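FMN-binding domain-containing protein (Clostridium perfringens, PDB 3O6U) is of unknown function but probably binds FMN. Local coordinates at residues A[21-25]-A[101-106]; A[64-69]-A[88-94]. One frame throughout, in Å; residues are numbered along the deposited sequence.

Contact 1 (A[21-25]-A[101-106]); sequences AKLSI and LAEKVL
Leu23, Leu101 and Val105 carry most of this buried contact of apolar side chains, with no hydrogen bond across it. Strand 21-25 is regularly extended, with phi between -117 and -136° and psi between 123 and 159°. Segment 101-106 is regular alpha helix, and Val105 N donates to Leu101 O at 2.8 Å. The two axes approach to 9.0 Å and cross at -42°. Leu23 and Leu101 set the register, with CA atoms 6.5 Å apart. Strand alternation points Ala21, Leu23 and Ile25 toward the helix, while Lys22 and Ser24 point away. This is a helix packed on one face of a mixed sheet, here on its antiparallel strands, the two-layer alpha/beta arrangement of the domain. Strands 5-11 and 32-41 flank strand 19-27 and supply Val9, Tyr7 and Tyr37 to the same layer. Leu23 (chi1 t, chi2 p) inserts CD2 between helix turns, 3.5 Å from Ala102 N, 4.1 Å from Leu101 CB, 4.0 Å from Ala102 CB and 3.8 Å from Val105 CG1. Leu101 (m, t) reaches along the strand, placing CD1 4.0 Å from Ala21 CB. Ile25 (p, t) brings CD1 to 3.8 Å from Val105 CG1 and 4.3 Å from Leu106 CD2.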
ATOM      1  N   ALA A  21       3.768  -6.671   0.431  1.00 20.98           N
ATOM      2  CA  ALA A  21       3.364  -5.270   0.495  1.00 24.57           C
ATOM      3  C   ALA A  21       2.730  -4.913   1.852  1.00 28.97           C
ATOM      4  O   ALA A  21       1.960  -5.676   2.456  1.00 20.47           O
ATOM      5  CB  ALA A  21       2.464  -4.893  -0.671  1.00 25.38           C
ATOM      6  N   LYS A  22       3.071  -3.709   2.285  1.00 24.97           N
ATOM      7  CA  LYS A  22       2.687  -3.179   3.568  1.00 25.55           C
ATOM      8  C   LYS A  22       2.000  -1.829   3.431  1.00 24.17           C
ATOM      9  O   LYS A  22       2.459  -0.974   2.677  1.00 30.97           O
ATOM     10  CB  LYS A  22       3.980  -2.994   4.377  1.00 23.25           C
ATOM     11  CG  LYS A  22       3.837  -3.167   5.853  1.00 35.78           C
ATOM     12  CD  LYS A  22       5.098  -2.752   6.562  1.00 39.04           C
ATOM     13  CE  LYS A  22       4.820  -2.528   8.036  1.00 41.28           C
ATOM     14  NZ  LYS A  22       5.959  -2.952   8.892  1.00 44.91           N
ATOM     15  N   LEU A  23       0.888  -1.659   4.131  1.00 22.21           N
ATOM     16  CA  LEU A  23       0.224  -0.371   4.155  1.00 17.13           C
ATOM     17  C   LEU A  23       0.024   0.078   5.600  1.00 27.00           C
ATOM     18  O   LEU A  23      -0.557  -0.654   6.412  1.00 23.43           O
ATOM     19  CB  LEU A  23      -1.142  -0.421   3.465  1.00  9.31           C
ATOM     20  CG  LEU A  23      -2.024   0.832   3.599  1.00 22.27           C
ATOM     21  CD1 LEU A  23      -1.291   2.069   3.073  1.00 25.44           C
ATOM     22  CD2 LEU A  23      -3.334   0.608   2.838  1.00 22.93           C
ATOM     23  N   SER A  24       0.546   1.260   5.929  1.00 20.22           N
ATOM     24  CA  SER A  24       0.311   1.823   7.246  1.00 19.53           C
ATOM     25  C   SER A  24      -0.462   3.118   7.108  1.00 29.67           C
ATOM     26  O   SER A  24      -0.282   3.862   6.141  1.00 26.94           O
ATOM     27  CB  SER A  24       1.606   2.142   8.000  1.00 23.02           C
ATOM     28  OG  SER A  24       2.072   0.995   8.665  1.00 32.48           O
ATOM     29  N   ILE A  25      -1.349   3.360   8.066  1.00 22.21           N
ATOM     30  CA  ILE A  25      -2.050   4.618   8.087  1.00 29.69           C
ATOM     31  C   ILE A  25      -2.110   5.177   9.503  1.00 34.82           C
ATOM     32  O   ILE A  25      -1.881   4.475  10.498  1.00 35.18           O
ATOM     33  CB  ILE A  25      -3.517   4.541   7.509  1.00 28.74           C
ATOM     34  CG1 ILE A  25      -4.377   3.541   8.292  1.00 25.93           C
ATOM     35  CG2 ILE A  25      -3.469   4.204   6.023  1.00 26.43           C
ATOM     36  CD1 ILE A  25      -5.869   3.725   8.030  1.00 21.54           C
ATOM     37  N   LEU A 101      -5.480  -3.874   0.413  1.00 26.64           N
ATOM     38  CA  LEU A 101      -4.879  -3.533   1.709  1.00 20.26           C
ATOM     39  C   LEU A 101      -5.606  -2.310   2.321  1.00 21.99           C
ATOM     40  O   LEU A 101      -5.883  -2.290   3.526  1.00 22.25           O
ATOM     41  CB  LEU A 101      -3.375  -3.262   1.536  1.00 19.71           C
ATOM     42  CG  LEU A 101      -2.519  -4.482   1.156  1.00 22.74           C
ATOM     43  CD1 LEU A 101      -1.065  -4.092   0.948  1.00 28.39           C
ATOM     44  CD2 LEU A 101      -2.632  -5.517   2.237  1.00 23.17           C
ATOM     45  N   ALA A 102      -5.911  -1.294   1.518  1.00 18.95           N
ATOM     46  CA  ALA A 102      -6.687  -0.157   2.032  1.00 24.94           C
ATOM     47  C   ALA A 102      -8.081  -0.603   2.549  1.00 30.98           C
ATOM     48  O   ALA A 102      -8.505  -0.156   3.621  1.00 32.28           O
ATOM     49  CB  ALA A 102      -6.853   0.907   0.954  1.00 15.18           C
ATOM     50  N   GLU A 103      -8.791  -1.469   1.818  1.00 27.73           N
ATOM     51  CA  GLU A 103     -10.095  -1.926   2.297  1.00 33.75           C
ATOM     52  C   GLU A 103      -9.923  -2.585   3.667  1.00 29.40           C
ATOM     53  O   GLU A 103     -10.650  -2.261   4.606  1.00 28.65           O
ATOM     54  CB  GLU A 103     -10.739  -2.924   1.308  1.00 41.86           C
ATOM     55  CG  GLU A 103     -10.924  -2.336  -0.095  1.00 63.31           C
ATOM     56  CD  GLU A 103     -11.360  -3.349  -1.156  1.00 76.61           C
ATOM     57  OE1 GLU A 103     -11.911  -4.417  -0.796  1.00 72.04           O
ATOM     58  OE2 GLU A 103     -11.163  -3.056  -2.361  1.00 78.08           O
ATOM     59  N   LYS A 104      -8.939  -3.469   3.806  1.00 22.79           N
ATOM     60  CA  LYS A 104      -8.758  -4.137   5.078  1.00 24.13           C
ATOM     61  C   LYS A 104      -8.244  -3.238   6.193  1.00 25.44           C
ATOM     62  O   LYS A 104      -8.706  -3.363   7.326  1.00 33.53           O
ATOM     63  CB  LYS A 104      -7.851  -5.359   4.928  1.00 24.36           C
ATOM     64  CG  LYS A 104      -7.788  -6.179   6.211  1.00 44.84           C
ATOM     65  CD  LYS A 104      -9.166  -6.743   6.557  1.00 57.24           C
ATOM     66  CE  LYS A 104      -9.109  -7.685   7.759  1.00 67.43           C
ATOM     67  NZ  LYS A 104     -10.436  -8.325   8.057  1.00 72.22           N
ATOM     68  N   VAL A 105      -7.315  -2.321   5.898  1.00 23.06           N
ATOM     69  CA  VAL A 105      -6.807  -1.436   6.962  1.00 20.48           C
ATOM     70  C   VAL A 105      -7.896  -0.468   7.444  1.00 22.94           C
ATOM     71  O   VAL A 105      -7.966  -0.152   8.635  1.00 33.01           O
ATOM     72  CB  VAL A 105      -5.477  -0.669   6.540  1.00 19.50           C
ATOM     73  CG1 VAL A 105      -5.750   0.651   5.802  1.00 18.14           C
ATOM     74  CG2 VAL A 105      -4.634  -0.429   7.790  1.00 18.68           C
ATOM     75  N   LEU A 106      -8.752  -0.024   6.522  1.00 27.73           N
ATOM     76  CA  LEU A 106      -9.863   0.870   6.851  1.00 28.18           C
ATOM     77  C   LEU A 106     -10.933   0.161   7.691  1.00 38.23           C
ATOM     78  O   LEU A 106     -11.591   0.803   8.508  1.00 40.01           O
ATOM     79  CB  LEU A 106     -10.476   1.449   5.564  1.00 27.91           C
ATOM     80  CG  LEU A 106      -9.599   2.505   4.853  1.00 33.07           C
ATOM     81  CD1 LEU A 106     -10.165   2.882   3.490  1.00 35.91           C
ATOM     82  CD2 LEU A 106      -9.483   3.728   5.720  1.00 34.93           C
TER

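Contact 2 (A[64-69]-A[88-94]); sequences IGPAEY and ITGATSS
Both segments are loops that run into the first turn of a helix. In 64-69, Ile64 is extended (phi/psi -166/132) and Gly65 is the N-cap. Gly65 O accepts from Glu68 N at 2.8 Å and from Tyr69 N at 2.7 Å. In 88-94, a type II beta turn spans Ile88 to Ala91 and is closed by Ala91 N to Ile88 O at 2.8 Å. Gly90 has phi/psi 95/2, a conformation that calls for glycine. Ala91 (-153/51) is the N-cap, and the helix starts at Thr92. The closest CA pair is Ile64 and Gly90, 6.0 Å apart. Ile64 (chi1 t, chi2 t) lies over the turn. Its CG2 is 3.6 Å from Thr89 O and 4.0 Å from Ala91 CB, and its CD1 is 3.9 Å from Ile88 CG2. Tyr69 (chi1 p) brings CD2 to 3.4 Å from Ala91 CB, and its CB is 4.3 Å from Ile88 CD1. Tyr69 OH lies 3.2 Å from Ser94 OG. Both hydroxyls hydrogen-bond to the carboxylate of Glu39, one to each oxygen. Thr89-Gly90-Ala91-Thr92 resembles the S/T-G-A-S/T flavinylation motif of the NqrC/RnfG relatives, in which the last residue carries covalent FMN; no flavin is present in these coordinates, so a similar role here is only an inference.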
ATOM      1  N   ILE A  64       6.063   3.750 -15.688  1.00 57.44           N
ATOM      2  CA  ILE A  64       6.009   4.123 -14.265  1.00 55.37           C
ATOM      3  C   ILE A  64       6.316   3.008 -13.250  1.00 51.22           C
ATOM      4  O   ILE A  64       5.776   1.906 -13.333  1.00 58.88           O
ATOM      5  CB  ILE A  64       4.601   4.785 -13.906  1.00 47.82           C
ATOM      6  CG1 ILE A  64       4.705   5.559 -12.590  1.00 61.71           C
ATOM      7  CG2 ILE A  64       3.499   3.743 -13.795  1.00 28.97           C
ATOM      8  CD1 ILE A  64       3.362   6.063 -12.066  1.00 71.30           C
ATOM      9  N   GLY A  65       7.192   3.344 -12.301  1.00 47.19           N
ATOM     10  CA  GLY A  65       7.613   2.437 -11.241  1.00 31.55           C
ATOM     11  C   GLY A  65       7.217   2.843  -9.820  1.00 36.18           C
ATOM     12  O   GLY A  65       6.695   3.943  -9.584  1.00 35.56           O
ATOM     13  N   PRO A  66       7.562   1.964  -8.844  1.00 35.45           N
ATOM     14  CA  PRO A  66       7.253   2.166  -7.414  1.00 30.61           C
ATOM     15  C   PRO A  66       7.602   3.523  -6.834  1.00 30.12           C
ATOM     16  O   PRO A  66       6.825   4.104  -6.072  1.00 35.28           O
ATOM     17  CB  PRO A  66       8.048   1.042  -6.723  1.00 27.52           C
ATOM     18  CG  PRO A  66       8.438   0.097  -7.832  1.00 37.51           C
ATOM     19  CD  PRO A  66       8.589   0.939  -9.047  1.00 35.18           C
ATOM     20  N   ALA A  67       8.777   3.984  -7.207  1.00 25.20           N
ATOM     21  CA  ALA A  67       9.301   5.275  -6.797  1.00 32.86           C
ATOM     22  C   ALA A  67       8.263   6.350  -7.090  1.00 31.35           C
ATOM     23  O   ALA A  67       8.115   7.293  -6.321  1.00 29.48           O
ATOM     24  CB  ALA A  67      10.603   5.548  -7.520  1.00 33.22           C
ATOM     25  N   GLU A  68       7.555   6.190  -8.204  1.00 28.30           N
ATOM     26  CA  GLU A  68       6.466   7.086  -8.553  1.00 30.75           C
ATOM     27  C   GLU A  68       5.085   6.594  -8.052  1.00 32.33           C
ATOM     28  O   GLU A  68       4.377   7.352  -7.382  1.00 37.74           O
ATOM     29  CB  GLU A  68       6.369   7.261 -10.075  1.00 46.47           C
ATOM     30  CG  GLU A  68       7.727   7.296 -10.746  1.00 71.48           C
ATOM     31  CD  GLU A  68       7.693   7.831 -12.165  1.00 93.53           C
ATOM     32  OE1 GLU A  68       7.234   7.103 -13.076  1.00 92.43           O
ATOM     33  OE2 GLU A  68       8.124   8.991 -12.367  1.00107.73           O
ATOM     34  N   TYR A  69       4.697   5.345  -8.343  1.00 29.69           N
ATOM     35  CA  TYR A  69       3.345   4.948  -7.966  1.00 35.34           C
ATOM     36  C   TYR A  69       3.041   4.809  -6.496  1.00 30.79           C
ATOM     37  O   TYR A  69       1.914   5.122  -6.093  1.00 30.12           O
ATOM     38  CB  TYR A  69       2.831   3.696  -8.756  1.00 21.12           C
ATOM     39  CG  TYR A  69       3.508   2.358  -8.529  1.00 25.28           C
ATOM     40  CD1 TYR A  69       3.446   1.702  -7.299  1.00 28.27           C
ATOM     41  CD2 TYR A  69       4.172   1.718  -9.573  1.00 29.06           C
ATOM     42  CE1 TYR A  69       4.046   0.450  -7.128  1.00 19.81           C
ATOM     43  CE2 TYR A  69       4.761   0.493  -9.404  1.00 25.75           C
ATOM     44  CZ  TYR A  69       4.699  -0.135  -8.192  1.00 27.59           C
ATOM     45  OH  TYR A  69       5.346  -1.337  -8.058  1.00 30.00           O
ATOM     46  N   ILE A  88      -3.689   3.360 -11.198  1.00 34.59           N
ATOM     47  CA  ILE A  88      -2.726   4.192 -11.904  1.00 40.79           C
ATOM     48  C   ILE A  88      -2.241   3.473 -13.170  1.00 50.92           C
ATOM     49  O   ILE A  88      -1.682   2.374 -13.132  1.00 44.29           O
ATOM     50  CB  ILE A  88      -1.519   4.577 -10.997  1.00 32.80           C
ATOM     51  CG1 ILE A  88      -1.975   5.560  -9.915  1.00 36.37           C
ATOM     52  CG2 ILE A  88      -0.410   5.212 -11.826  1.00 29.10           C
ATOM     53  CD1 ILE A  88      -1.083   5.550  -8.677  1.00 31.26           C
ATOM     54  N   THR A  89      -2.501   4.117 -14.299  1.00 58.10           N
ATOM     55  CA  THR A  89      -2.126   3.630 -15.617  1.00 57.98           C
ATOM     56  C   THR A  89      -0.665   3.202 -15.625  1.00 49.45           C
ATOM     57  O   THR A  89       0.217   4.015 -15.352  1.00 33.46           O
ATOM     58  CB  THR A  89      -2.282   4.754 -16.670  1.00 60.03           C
ATOM     59  OG1 THR A  89      -3.435   5.547 -16.354  1.00 62.98           O
ATOM     60  CG2 THR A  89      -2.414   4.167 -18.074  1.00 52.10           C
ATOM     61  N   GLY A  90      -0.428   1.929 -15.941  1.00 46.62           N
ATOM     62  CA  GLY A  90       0.924   1.403 -16.026  1.00 45.72           C
ATOM     63  C   GLY A  90       1.406   0.740 -14.753  1.00 43.95           C
ATOM     64  O   GLY A  90       2.548   0.274 -14.666  1.00 37.00           O
ATOM     65  N   ALA A  91       0.521   0.700 -13.765  1.00 39.12           N
ATOM     66  CA  ALA A  91       0.810   0.111 -12.458  1.00 36.84           C
ATOM     67  C   ALA A  91      -0.530  -0.343 -11.912  1.00 35.65           C
ATOM     68  O   ALA A  91      -0.900  -0.017 -10.781  1.00 34.43           O
ATOM     69  CB  ALA A  91       1.440   1.177 -11.517  1.00 28.91           C
ATOM     70  N   THR A  92      -1.250  -1.095 -12.735  1.00 35.77           N
ATOM     71  CA  THR A  92      -2.583  -1.573 -12.386  1.00 34.91           C
ATOM     72  C   THR A  92      -2.551  -2.632 -11.306  1.00 38.06           C
ATOM     73  O   THR A  92      -3.451  -2.728 -10.476  1.00 46.12           O
ATOM     74  CB  THR A  92      -3.311  -2.141 -13.644  1.00 41.23           C
ATOM     75  OG1 THR A  92      -3.602  -1.069 -14.549  1.00 52.17           O
ATOM     76  CG2 THR A  92      -4.616  -2.828 -13.259  1.00 33.92           C
ATOM     77  N   SER A  93      -1.494  -3.425 -11.332  1.00 34.12           N
ATOM     78  CA  SER A  93      -1.293  -4.513 -10.385  1.00 31.76           C
ATOM     79  C   SER A  93      -1.156  -3.964  -8.964  1.00 29.04           C
ATOM     80  O   SER A  93      -1.875  -4.377  -8.052  1.00 34.11           O
ATOM     81  CB  SER A  93      -0.032  -5.284 -10.787  1.00 26.92           C
ATOM     82  OG  SER A  93      -0.106  -6.626 -10.365  1.00 38.11           O
ATOM     83  N   SER A  94      -0.234  -3.028  -8.783  1.00 26.59           N
ATOM     84  CA  SER A  94      -0.018  -2.423  -7.480  1.00 25.68           C
ATOM     85  C   SER A  94      -1.238  -1.611  -7.022  1.00 26.82           C
ATOM     86  O   SER A  94      -1.584  -1.601  -5.838  1.00 27.19           O
ATOM     87  CB  SER A  94       1.238  -1.564  -7.537  1.00 28.77           C
ATOM     88  OG  SER A  94       2.349  -2.382  -7.873  1.00 27.38           O
TER

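Helix 92-111 joins the two contacts. Contact 2 lies at its N-terminal end, and contact 1 uses a later part that packs on the sheet. Their centres are about 17 Å apart and their nearest atoms about 7 Å, so they do not touch. Along the chain, contact 2 is nested within the loop closed by contact 1. Strand 32-41 is a common neighbour: Tyr37 touches Ala21 and Leu101 of contact 1, and Glu39 hydrogen-bonds to Tyr69 and Ser94 of contact 2. All four segments belong to the FMN-binding domain. By analogy with relatives, any flavin site would more probably lie near contact 2.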